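Local structure of M157 (Murid herpesvirus 1, 2NYK) at residues V182-W185 against L191-C194. The protein is an MHC class I-like viral protein of mouse cytomegalovirus that serves as a ligand for Ly49 natural killer cell receptors. The protein carries 1 engineered substitution. Residues are numbered along the deposited sequence; the frame is centred on the assembly and turned at random.
With NAG (2-acetamido-2-deoxy-beta-D-glucopyranose), chain C.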
ATOM      1  N   VAL A 182      -8.704  -0.651 -18.698  1.00 32.87           N
ATOM      2  CA  VAL A 182      -7.899  -1.652 -19.421  1.00 33.93           C
ATOM      3  C   VAL A 182      -7.759  -1.332 -20.917  1.00 35.26           C
ATOM      4  O   VAL A 182      -8.747  -1.209 -21.634  1.00 35.24           O
ATOM      5  CB  VAL A 182      -8.457  -3.087 -19.212  1.00 34.01           C
ATOM      6  CG1 VAL A 182      -7.587  -4.130 -19.924  1.00 33.02           C
ATOM      7  CG2 VAL A 182      -8.542  -3.401 -17.726  1.00 33.76           C
ATOM      8  N   GLU A 183      -6.515  -1.166 -21.357  1.00 36.60           N
ATOM      9  CA  GLU A 183      -6.173  -0.949 -22.752  1.00 37.83           C
ATOM     10  C   GLU A 183      -5.544  -2.233 -23.268  1.00 39.29           C
ATOM     11  O   GLU A 183      -4.380  -2.537 -22.959  1.00 39.19           O
ATOM     12  CB  GLU A 183      -5.201   0.222 -22.888  1.00 37.98           C
ATOM     13  CG  GLU A 183      -5.780   1.546 -22.378  1.00 39.42           C
ATOM     14  CD  GLU A 183      -4.734   2.602 -22.111  1.00 41.98           C
ATOM     15  OE1 GLU A 183      -3.923   2.451 -21.174  1.00 42.27           O
ATOM     16  OE2 GLU A 183      -4.734   3.622 -22.827  1.00 45.84           O
ATOM     17  N   PHE A 184      -6.336  -2.995 -24.029  1.00 39.70           N
ATOM     18  CA  PHE A 184      -5.925  -4.297 -24.537  1.00 40.51           C
ATOM     19  C   PHE A 184      -6.044  -4.279 -26.061  1.00 41.45           C
ATOM     20  O   PHE A 184      -7.154  -4.330 -26.612  1.00 40.93           O
ATOM     21  CB  PHE A 184      -6.772  -5.411 -23.899  1.00 40.00           C
ATOM     22  CG  PHE A 184      -6.384  -6.811 -24.321  1.00 41.27           C
ATOM     23  CD1 PHE A 184      -5.055  -7.161 -24.534  1.00 39.65           C
ATOM     24  CD2 PHE A 184      -7.363  -7.792 -24.472  1.00 42.59           C
ATOM     25  CE1 PHE A 184      -4.712  -8.450 -24.918  1.00 40.85           C
ATOM     26  CE2 PHE A 184      -7.033  -9.089 -24.860  1.00 41.93           C
ATOM     27  CZ  PHE A 184      -5.702  -9.420 -25.077  1.00 42.11           C
ATOM     28  N   TRP A 185      -4.887  -4.174 -26.725  1.00 42.44           N
ATOM     29  CA  TRP A 185      -4.853  -4.058 -28.183  1.00 43.30           C
ATOM     30  C   TRP A 185      -3.696  -4.865 -28.794  1.00 44.67           C
ATOM     31  O   TRP A 185      -2.879  -5.445 -28.055  1.00 44.01           O
ATOM     32  CB  TRP A 185      -4.790  -2.584 -28.591  1.00 42.70           C
ATOM     33  CG  TRP A 185      -3.467  -1.902 -28.398  1.00 41.20           C
ATOM     34  CD1 TRP A 185      -2.613  -1.495 -29.382  1.00 39.92           C
ATOM     35  CD2 TRP A 185      -2.859  -1.513 -27.151  1.00 39.99           C
ATOM     36  NE1 TRP A 185      -1.509  -0.890 -28.835  1.00 40.07           N
ATOM     37  CE2 TRP A 185      -1.630  -0.891 -27.467  1.00 39.70           C
ATOM     38  CE3 TRP A 185      -3.231  -1.632 -25.802  1.00 38.64           C
ATOM     39  CZ2 TRP A 185      -0.767  -0.385 -26.480  1.00 39.15           C
ATOM     40  CZ3 TRP A 185      -2.366  -1.131 -24.817  1.00 36.88           C
ATOM     41  CH2 TRP A 185      -1.157  -0.512 -25.165  1.00 37.45           C
ATOM     42  N   LEU A 191       2.316  -8.698 -31.588  1.00 46.16           N
ATOM     43  CA  LEU A 191       2.627  -7.805 -30.467  1.00 46.28           C
ATOM     44  C   LEU A 191       1.348  -7.359 -29.747  1.00 45.25           C
ATOM     45  O   LEU A 191       0.662  -6.434 -30.184  1.00 45.65           O
ATOM     46  CB  LEU A 191       3.411  -6.584 -30.970  1.00 46.81           C
ATOM     47  CG  LEU A 191       4.317  -5.757 -30.046  1.00 47.72           C
ATOM     48  CD1 LEU A 191       4.734  -4.495 -30.801  1.00 49.71           C
ATOM     49  CD2 LEU A 191       3.670  -5.376 -28.696  1.00 49.01           C
ATOM     50  N   THR A 192       1.045  -8.029 -28.642  1.00 43.91           N
ATOM     51  CA  THR A 192      -0.149  -7.770 -27.849  1.00 42.61           C
ATOM     52  C   THR A 192       0.229  -7.062 -26.546  1.00 41.79           C
ATOM     53  O   THR A 192       1.224  -7.426 -25.902  1.00 41.48           O
ATOM     54  CB  THR A 192      -0.858  -9.094 -27.543  1.00 42.85           C
ATOM     55  OG1 THR A 192      -1.219  -9.720 -28.778  1.00 43.99           O
ATOM     56  CG2 THR A 192      -2.096  -8.881 -26.730  1.00 42.53           C
ATOM     57  N   THR A 193      -0.560  -6.046 -26.166  1.00 40.26           N
ATOM     58  CA  THR A 193      -0.302  -5.318 -24.923  1.00 38.57           C
ATOM     59  C   THR A 193      -1.573  -5.185 -24.102  1.00 37.41           C
ATOM     60  O   THR A 193      -2.670  -4.999 -24.644  1.00 36.61           O
ATOM     61  CB  THR A 193       0.256  -3.903 -25.196  1.00 38.49           C
ATOM     62  OG1 THR A 193       1.276  -3.982 -26.205  1.00 39.20           O
ATOM     63  CG2 THR A 193       0.865  -3.301 -23.919  1.00 38.84           C
ATOM     64  N   CYS A 194      -1.417  -5.275 -22.789  1.00 35.22           N
ATOM     65  CA  CYS A 194      -2.520  -5.008 -21.879  1.00 34.10           C
ATOM     66  C   CYS A 194      -2.046  -4.100 -20.752  1.00 32.95           C
ATOM     67  O   CYS A 194      -1.188  -4.489 -19.958  1.00 30.81           O
ATOM     68  CB  CYS A 194      -3.100  -6.309 -21.328  1.00 34.89           C
ATOM     69  SG  CYS A 194      -4.665  -6.039 -20.489  1.00 35.86           S
TER
HETATM   70  C1  NAG C 311       3.136  -0.043 -32.897  1.00 63.64           C
HETATM   71  C2  NAG C 311       3.860   0.408 -31.636  1.00 67.13           C
HETATM   72  C3  NAG C 311       4.618   1.714 -31.866  1.00 67.12           C
HETATM   73  C4  NAG C 311       5.554   1.582 -33.076  1.00 67.83           C
HETATM   74  C5  NAG C 311       4.790   1.020 -34.291  1.00 67.13           C
HETATM   75  C6  NAG C 311       5.738   0.778 -35.472  1.00 67.96           C
HETATM   76  C7  NAG C 311       2.822  -0.396 -29.607  1.00 68.53           C
HETATM   77  C8  NAG C 311       1.563  -0.359 -28.786  1.00 69.08           C
HETATM   78  N2  NAG C 311       2.906   0.543 -30.551  1.00 67.82           N
HETATM   79  O3  NAG C 311       5.333   2.011 -30.678  1.00 67.40           O
HETATM   80  O4  NAG C 311       6.146   2.833 -33.387  1.00 68.47           O
HETATM   81  O5  NAG C 311       4.097  -0.188 -33.946  1.00 65.43           O
HETATM   82  O6  NAG C 311       5.128  -0.051 -36.452  1.00 67.64           O
HETATM   83  O7  NAG C 311       3.704  -1.252 -29.392  1.00 68.45           O
HETATM   84  O   HOH W   1      -0.691  -4.458 -28.328  1.00 41.70           O
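Thr193 lies over one face of the Trp185 indole, its CB 3.8 Å from the centroid of the six-membered ring and 16° off the ring normal, a CH-pi contact placed toward the rim. A water also sits above that face, again toward the rim. The two side chains run alongside each other, and CG2 of Thr193 adds a second touch on CH2 of Trp185. At the edge of the indole, near its plane, sits the acetamido methyl C8 of the GlcNAc, 3.1 Å from NE1 of Trp185. With CG between the backbone N and the carbonyl carbon (chi1 75°), the indole lies alongside Thr193, its six-membered ring under CB.

The Phe184 ring, on the other face of the sheet, turns an edge to the neighbouring strand: Thr193 O lies in its plane near CD1, and the Thr192 methyl CG2 meets CE1. Cys194 SG stands obliquely to this ring, 4.9 Å from its centroid, and packs against CG1 of Val182.

Strands 181-186 and 192-198 form an antiparallel beta hairpin, with Trp185 and Thr193 as a hydrogen-bonded pair and Phe184 and Cys194 as a non-hydrogen-bonded one. Trp185 N donates to Thr193 O at 3.2 Å, and the return bond from Thr193 N to Trp185 O is nearly straight (173°). The water donates to Leu191 O and accepts from Thr193 OG1.

The disulfide from Cys194 to Cys241 on strand 241-245 is consistent with the Ig-like domain of an MHC class I-like protein. Two backbone bonds thus fix the pairing, while apolar contacts pack on both faces.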